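Local coordinates for acyl-CoA dehydrogenase (Geobacillus kaustophilus, PDB 2PG0), which probably catalyses the FAD-dependent alpha,beta-dehydrogenation of acyl thioesters, at residues G156-I161 and L218-A223; N163-D168 and D214-F219. All coordinates share one frame; numbering follows the deposited sequence.

Contact 1 (G156-I161 and L218-A223); sequences GQKTFI and LFFQDA. With FAD (flavin-adenine dinucleotide), chain C.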
loop_
_atom_site.group_PDB
_atom_site.type_symbol
_atom_site.label_atom_id
_atom_site.label_comp_id
_atom_site.label_asym_id
_atom_site.label_seq_id
_atom_site.Cartn_x
_atom_site.Cartn_y
_atom_site.Cartn_z
ATOM N N GLY A 156 -39.085 10.590 15.854
ATOM C CA GLY A 156 -37.854 9.979 15.374
ATOM C C GLY A 156 -36.631 10.457 16.116
ATOM O O GLY A 156 -36.728 11.209 17.083
ATOM N N GLN A 157 -35.475 9.996 15.656
ATOM C CA GLN A 157 -34.210 10.308 16.292
ATOM C C GLN A 157 -33.180 10.491 15.193
ATOM O O GLN A 157 -33.147 9.733 14.217
ATOM C CB GLN A 157 -33.804 9.182 17.247
ATOM C CG GLN A 157 -32.494 9.400 17.998
ATOM C CD GLN A 157 -32.199 8.291 19.002
ATOM O OE1 GLN A 157 -33.105 7.597 19.456
ATOM N NE2 GLN A 157 -30.930 8.139 19.364
ATOM N N LYS A 158 -32.372 11.535 15.346
ATOM C CA LYS A 158 -31.286 11.827 14.426
ATOM C C LYS A 158 -29.989 11.782 15.207
ATOM O O LYS A 158 -29.962 12.114 16.388
ATOM C CB LYS A 158 -31.482 13.198 13.768
ATOM C CG LYS A 158 -32.732 13.300 12.888
ATOM C CD LYS A 158 -32.603 12.440 11.644
ATOM C CE LYS A 158 -33.791 12.591 10.722
ATOM N NZ LYS A 158 -33.734 11.585 9.618
ATOM N N THR A 159 -28.913 11.364 14.551
ATOM C CA THR A 159 -27.676 11.086 15.263
ATOM C C THR A 159 -26.480 11.737 14.561
ATOM O O THR A 159 -26.521 11.972 13.352
ATOM C CB THR A 159 -27.477 9.558 15.432
ATOM O OG1 THR A 159 -26.325 9.291 16.247
ATOM C CG2 THR A 159 -27.304 8.904 14.093
ATOM N N PHE A 160 -25.439 12.027 15.343
ATOM C CA PHE A 160 -24.212 12.678 14.856
ATOM C C PHE A 160 -24.443 14.060 14.221
ATOM O O PHE A 160 -23.806 14.394 13.218
ATOM C CB PHE A 160 -23.480 11.810 13.820
ATOM C CG PHE A 160 -23.260 10.383 14.231
ATOM C CD1 PHE A 160 -22.569 10.068 15.394
ATOM C CD2 PHE A 160 -23.695 9.349 13.405
ATOM C CE1 PHE A 160 -22.351 8.732 15.758
ATOM C CE2 PHE A 160 -23.477 8.018 13.756
ATOM C CZ PHE A 160 -22.802 7.712 14.928
ATOM N N ILE A 161 -25.318 14.877 14.794
ATOM C CA ILE A 161 -25.671 16.137 14.136
ATOM C C ILE A 161 -24.669 17.254 14.466
ATOM O O ILE A 161 -24.533 17.665 15.620
ATOM C CB ILE A 161 -27.141 16.567 14.450
ATOM C CG1 ILE A 161 -28.128 15.463 14.029
ATOM C CG2 ILE A 161 -27.481 17.931 13.783
ATOM C CD1 ILE A 161 -27.886 14.846 12.630
ATOM N N LEU A 218 -30.549 14.289 18.152
ATOM C CA LEU A 218 -31.786 15.064 18.233
ATOM C C LEU A 218 -32.950 14.105 18.401
ATOM O O LEU A 218 -32.973 13.046 17.777
ATOM C CB LEU A 218 -31.990 15.912 16.973
ATOM C CG LEU A 218 -30.883 16.911 16.602
ATOM C CD1 LEU A 218 -31.202 17.598 15.284
ATOM C CD2 LEU A 218 -30.645 17.945 17.703
ATOM N N PHE A 219 -33.914 14.490 19.235
ATOM C CA PHE A 219 -35.062 13.641 19.539
ATOM C C PHE A 219 -36.358 14.371 19.231
ATOM O O PHE A 219 -36.537 15.531 19.615
ATOM C CB PHE A 219 -35.028 13.202 21.003
ATOM C CG PHE A 219 -33.771 12.467 21.383
ATOM C CD1 PHE A 219 -33.642 11.102 21.130
ATOM C CD2 PHE A 219 -32.714 13.137 21.996
ATOM C CE1 PHE A 219 -32.472 10.416 21.483
ATOM C CE2 PHE A 219 -31.538 12.457 22.349
ATOM C CZ PHE A 219 -31.423 11.093 22.085
ATOM N N PHE A 220 -37.244 13.685 18.517
ATOM C CA PHE A 220 -38.549 14.224 18.174
ATOM C C PHE A 220 -39.590 13.271 18.737
ATOM O O PHE A 220 -39.754 12.148 18.239
ATOM C CB PHE A 220 -38.697 14.382 16.654
ATOM C CG PHE A 220 -37.596 15.197 16.010
ATOM C CD1 PHE A 220 -37.646 16.591 16.008
ATOM C CD2 PHE A 220 -36.506 14.571 15.406
ATOM C CE1 PHE A 220 -36.630 17.345 15.417
ATOM C CE2 PHE A 220 -35.486 15.316 14.814
ATOM C CZ PHE A 220 -35.545 16.704 14.820
ATOM N N GLN A 221 -40.246 13.711 19.808
ATOM C CA GLN A 221 -41.323 12.962 20.441
ATOM C C GLN A 221 -42.604 13.772 20.281
ATOM O O GLN A 221 -42.856 14.716 21.036
ATOM C CB GLN A 221 -40.989 12.674 21.913
ATOM C CG GLN A 221 -39.770 11.741 22.075
ATOM C CD GLN A 221 -39.161 11.732 23.473
ATOM O OE1 GLN A 221 -37.970 12.028 23.638
ATOM N NE2 GLN A 221 -39.965 11.379 24.484
ATOM N N ASP A 222 -43.386 13.407 19.263
ATOM C CA ASP A 222 -44.572 14.159 18.837
ATOM C C ASP A 222 -44.273 15.644 18.655
ATOM O O ASP A 222 -44.998 16.503 19.167
ATOM C CB ASP A 222 -45.737 13.950 19.807
ATOM C CG ASP A 222 -46.262 12.532 19.779
ATOM O OD1 ASP A 222 -46.567 12.027 18.672
ATOM O OD2 ASP A 222 -46.355 11.923 20.864
ATOM N N ALA A 223 -43.198 15.930 17.928
ATOM C CA ALA A 223 -42.760 17.298 17.690
ATOM C C ALA A 223 -43.794 18.007 16.835
ATOM O O ALA A 223 -44.158 17.519 15.765
ATOM C CB ALA A 223 -41.403 17.308 17.015
HETATM P PA FAD C . -23.153 2.744 8.317
HETATM O O1A FAD C . -23.870 1.867 9.300
HETATM O O2A FAD C . -24.043 3.271 7.220
HETATM O O5B FAD C . -21.905 1.932 7.688
HETATM C C5B FAD C . -20.953 1.306 8.536
HETATM C C4B FAD C . -19.805 0.794 7.665
HETATM O O4B FAD C . -20.325 -0.123 6.715
HETATM C C3B FAD C . -19.163 1.934 6.877
HETATM O O3B FAD C . -17.770 1.738 6.761
HETATM C C2B FAD C . -19.776 1.803 5.503
HETATM O O2B FAD C . -18.976 2.360 4.476
HETATM C C1B FAD C . -19.946 0.286 5.410
HETATM N N9A FAD C . -20.945 -0.055 4.382
HETATM C C8A FAD C . -22.298 0.186 4.416
HETATM N N7A FAD C . -22.839 -0.264 3.263
HETATM C C5A FAD C . -21.854 -0.785 2.497
HETATM C C6A FAD C . -21.855 -1.375 1.238
HETATM N N6A FAD C . -22.976 -1.390 0.509
HETATM N N1A FAD C . -20.664 -1.816 0.697
HETATM C C2A FAD C . -19.476 -1.687 1.395
HETATM N N3A FAD C . -19.479 -1.111 2.654
HETATM C C4A FAD C . -20.653 -0.661 3.190
HETATM N N1 FAD C . -25.115 13.107 9.622
HETATM C C2 FAD C . -26.031 14.099 9.317
HETATM O O2 FAD C . -27.084 13.801 8.748
HETATM N N3 FAD C . -25.771 15.418 9.663
HETATM C C4 FAD C . -24.599 15.744 10.315
HETATM O O4 FAD C . -24.382 16.917 10.630
HETATM C C4X FAD C . -23.666 14.744 10.611
HETATM N N5 FAD C . -22.483 15.058 11.261
HETATM C C5X FAD C . -21.571 14.071 11.585
HETATM C C6 FAD C . -20.406 14.419 12.259
HETATM C C7 FAD C . -19.476 13.435 12.584
HETATM C C7M FAD C . -18.227 13.864 13.301
HETATM C C8 FAD C . -19.723 12.094 12.233
HETATM C C8M FAD C . -18.766 10.979 12.552
HETATM C C9 FAD C . -20.893 11.752 11.568
HETATM C C9A FAD C . -21.826 12.738 11.232
HETATM N N10 FAD C . -23.003 12.416 10.552
HETATM C C10 FAD C . -23.929 13.414 10.263
HETATM C "C1'" FAD C . -23.287 11.007 10.076
HETATM C "C2'" FAD C . -22.381 10.463 8.958
HETATM O "O2'" FAD C . -22.688 10.985 7.682
HETATM C "C3'" FAD C . -22.550 8.947 8.949
HETATM O "O3'" FAD C . -21.813 8.454 10.048
HETATM C "C4'" FAD C . -22.095 8.257 7.653
HETATM O "O4'" FAD C . -22.935 8.578 6.559
HETATM C "C5'" FAD C . -22.046 6.736 7.802
HETATM O "O5'" FAD C . -23.264 6.236 8.323
HETATM P P FAD C . -23.223 5.263 9.600
HETATM O O1P FAD C . -22.415 5.888 10.709
HETATM O O2P FAD C . -24.625 4.938 10.036
HETATM O O3P FAD C . -22.426 3.944 9.109
#

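Contact 2 (N163-D168 and D214-F219); sequences NGIHAD and DTAELF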
loop_
_atom_site.group_PDB
_atom_site.type_symbol
_atom_site.label_atom_id
_atom_site.label_comp_id
_atom_site.label_asym_id
_atom_site.label_seq_id
_atom_site.Cartn_x
_atom_site.Cartn_y
_atom_site.Cartn_z
ATOM N N ASN A 163 -23.201 20.927 14.815
ATOM C CA ASN A 163 -23.927 22.100 15.366
ATOM C C ASN A 163 -25.175 21.664 16.142
ATOM O O ASN A 163 -26.146 22.423 16.263
ATOM C CB ASN A 163 -24.347 23.088 14.256
ATOM C CG ASN A 163 -23.167 23.728 13.524
ATOM O OD1 ASN A 163 -22.041 23.765 14.018
ATOM N ND2 ASN A 163 -23.443 24.265 12.341
ATOM N N GLY A 164 -25.146 20.445 16.674
ATOM C CA GLY A 164 -26.314 19.858 17.339
ATOM C C GLY A 164 -26.845 20.604 18.554
ATOM O O GLY A 164 -28.043 20.564 18.830
ATOM N N ILE A 165 -25.952 21.272 19.285
ATOM C CA ILE A 165 -26.348 22.080 20.444
ATOM C C ILE A 165 -26.710 23.517 20.046
ATOM O O ILE A 165 -27.758 24.021 20.452
ATOM C CB ILE A 165 -25.274 22.056 21.572
ATOM C CG1 ILE A 165 -24.981 20.616 22.023
ATOM C CG2 ILE A 165 -25.688 22.949 22.774
ATOM C CD1 ILE A 165 -26.216 19.799 22.437
ATOM N N HIS A 166 -25.863 24.162 19.243
ATOM C CA HIS A 166 -26.079 25.571 18.883
ATOM C C HIS A 166 -27.236 25.818 17.917
ATOM O O HIS A 166 -27.843 26.890 17.944
ATOM C CB HIS A 166 -24.810 26.197 18.286
ATOM C CG HIS A 166 -23.817 26.663 19.302
ATOM N ND1 HIS A 166 -24.180 27.143 20.543
ATOM C CD2 HIS A 166 -22.466 26.754 19.243
ATOM C CE1 HIS A 166 -23.093 27.486 21.214
ATOM N NE2 HIS A 166 -22.041 27.265 20.444
ATOM N N ALA A 167 -27.531 24.841 17.056
ATOM C CA ALA A 167 -28.445 25.063 15.935
ATOM C C ALA A 167 -29.834 25.540 16.362
ATOM O O ALA A 167 -30.469 24.954 17.244
ATOM C CB ALA A 167 -28.549 23.819 15.060
ATOM N N ASP A 168 -30.275 26.620 15.726
ATOM C CA ASP A 168 -31.583 27.228 15.962
ATOM C C ASP A 168 -32.569 26.845 14.867
ATOM O O ASP A 168 -33.790 26.937 15.054
ATOM C CB ASP A 168 -31.436 28.750 15.993
ATOM C CG ASP A 168 -30.338 29.205 16.926
ATOM O OD1 ASP A 168 -30.521 29.089 18.156
ATOM O OD2 ASP A 168 -29.289 29.674 16.424
ATOM N N ASP A 214 -19.833 20.771 18.572
ATOM C CA ASP A 214 -20.952 20.328 19.413
ATOM C C ASP A 214 -21.853 19.322 18.686
ATOM O O ASP A 214 -22.984 19.635 18.307
ATOM C CB ASP A 214 -21.782 21.521 19.924
ATOM C CG ASP A 214 -22.232 22.455 18.803
ATOM O OD1 ASP A 214 -21.379 22.937 18.029
ATOM O OD2 ASP A 214 -23.452 22.700 18.691
ATOM N N THR A 215 -21.343 18.113 18.511
ATOM C CA THR A 215 -22.092 17.047 17.857
ATOM C C THR A 215 -23.061 16.438 18.853
ATOM O O THR A 215 -22.685 16.157 19.992
ATOM C CB THR A 215 -21.159 15.934 17.342
ATOM O OG1 THR A 215 -19.965 16.514 16.808
ATOM C CG2 THR A 215 -21.863 15.119 16.259
ATOM N N ALA A 216 -24.307 16.241 18.430
ATOM C CA ALA A 216 -25.337 15.721 19.323
ATOM C C ALA A 216 -26.433 14.960 18.592
ATOM O O ALA A 216 -26.609 15.099 17.376
ATOM C CB ALA A 216 -25.950 16.858 20.161
ATOM N N GLU A 217 -27.168 14.155 19.354
ATOM C CA GLU A 217 -28.363 13.497 18.841
ATOM C C GLU A 217 -29.555 14.431 19.026
ATOM O O GLU A 217 -29.559 15.264 19.938
ATOM C CB GLU A 217 -28.618 12.175 19.567
ATOM C CG GLU A 217 -27.532 11.125 19.355
ATOM C CD GLU A 217 -27.973 9.744 19.799
ATOM O OE1 GLU A 217 -28.079 9.507 21.023
ATOM O OE2 GLU A 217 -28.212 8.890 18.917
ATOM N N LEU A 218 -30.549 14.289 18.152
ATOM C CA LEU A 218 -31.786 15.064 18.233
ATOM C C LEU A 218 -32.950 14.105 18.401
ATOM O O LEU A 218 -32.973 13.046 17.777
ATOM C CB LEU A 218 -31.990 15.912 16.973
ATOM C CG LEU A 218 -30.883 16.911 16.602
ATOM C CD1 LEU A 218 -31.202 17.598 15.284
ATOM C CD2 LEU A 218 -30.645 17.945 17.703
ATOM N N PHE A 219 -33.914 14.490 19.235
ATOM C CA PHE A 219 -35.062 13.641 19.539
ATOM C C PHE A 219 -36.358 14.371 19.231
ATOM O O PHE A 219 -36.537 15.531 19.615
ATOM C CB PHE A 219 -35.028 13.202 21.003
ATOM C CG PHE A 219 -33.771 12.467 21.383
ATOM C CD1 PHE A 219 -33.642 11.102 21.130
ATOM C CD2 PHE A 219 -32.714 13.137 21.996
ATOM C CE1 PHE A 219 -32.472 10.416 21.483
ATOM C CE2 PHE A 219 -31.538 12.457 22.349
ATOM C CZ PHE A 219 -31.423 11.093 22.085
HETATM O O HOH W 1 -22.057 25.042 16.455
#

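Contact 1 (G156-I161 and L218-A223)
Gln157 faces Phe219 across an antiparallel strand pair in the beta domain of the acyl-CoA dehydrogenase fold. They form a non-hydrogen-bonded pair and put their side chains on the same face of the sheet. CG of Gln157 is anti to the backbone N (chi1 -179°) and the chain runs on extended. The side chain therefore lies alongside the Phe219 ring, pointing the same way, and Gln157 CD lies 3.3 Å from Phe219 CE1. The amide plane is turned 54° from the ring plane, and NE2 is hydrogen-bonded to Glu217. An alanine in place of Gln157 would probably strip one flank of the Phe219 ring and leave Glu217 without this amide partner.

On the other face, CG of Lys158 is anti to the carbonyl carbon (chi1 -64°). This puts Lys158 CG 3.9 Å from Phe220 CE2, in the ring plane at its edge. The chain then bends, and the amine leads away to a salt bridge with Glu131. Gly156 and Phe220 exchange two backbone hydrogen bonds, as do Lys158 and Leu218. Beyond the corner at Phe160, Ile161 crosses Leu218 at about a right angle, with Ile161 CG1 3.9 Å from Leu218 CD1. Ile161 also meets the flavin: Ile161 CD1 lies 3.7 Å from FAD N3.

Contact 2 (N163-D168 and D214-F219)
Asp214 grips the turn at 163-168 through one carboxylate oxygen. Its OD2 accepts from two successive backbone amides, which come from opposite faces of the carboxylate plane. Ile165 N lies 2.9 Å from Asp214 OD2, on the anti side and 20° out of plane. His166 N is also 2.9 Å from Asp214 OD2 and meets it nearly along the C-O axis, with the straighter bond at 164°. The first torsion sets this up: CG of Asp214 sits between the backbone N and the carbonyl carbon (chi1 52°). A third, weak bond runs from Gly164 N to Asp214 O, at 2.8 Å.

Asp214 OD1 accepts a hydrogen bond from a water that bridges it to Asn163 OD1. The water oxygen is 2.7 Å from Asp214 OD1 and 2.8 Å from Asn163 OD1, and lies at the edge of the His166 ring, in its plane.

Packing is close at Gly164, where a CB would run into Ala216 N. Next to it, Ile165 CD1 rests 3.7 Å from Ala216 CB. Leu218 brings its CD2 within 3.9 Å of Gly164 O.

A second shell fixes these groups. Gln213 bonds Asn163 OD1, while Thr125 and Gly90 take its ND2. His166 NE2 bonds Ile42 O, and Arg201 bonds Gly164 O.

Residues 164-166 have helical backbone angles, and Ala167 N bonds Asn163 O at 2.9 Å. A carboxylate distant in sequence thus takes the consecutive N-H groups of a single helical turn. It fastens a loop of the middle beta domain, just after the FAD-binding Thr162.

Overall arrangement
From the N terminus the chain passes through the helices of 12-120 and strands 125-128 and 144-148. It then runs along strand 151-161, which supplies 156-161 to contact 1. It turns at once into the 163-168 loop of contact 2 and goes on to strand 169-175. After strands 187-193 and 199-201 it returns through 214-219, closing contact 2. It then continues into 218-223 and closes contact 1. The loop closed by contact 2 thus lies within that of contact 1. Their segments overlap at Leu218 and Phe219, and Leu218 takes part in both. The backbone bond of Ile161 with Ala216 joins them. Together they tie strand 216-220 to both strand 151-161 and the loop that follows it.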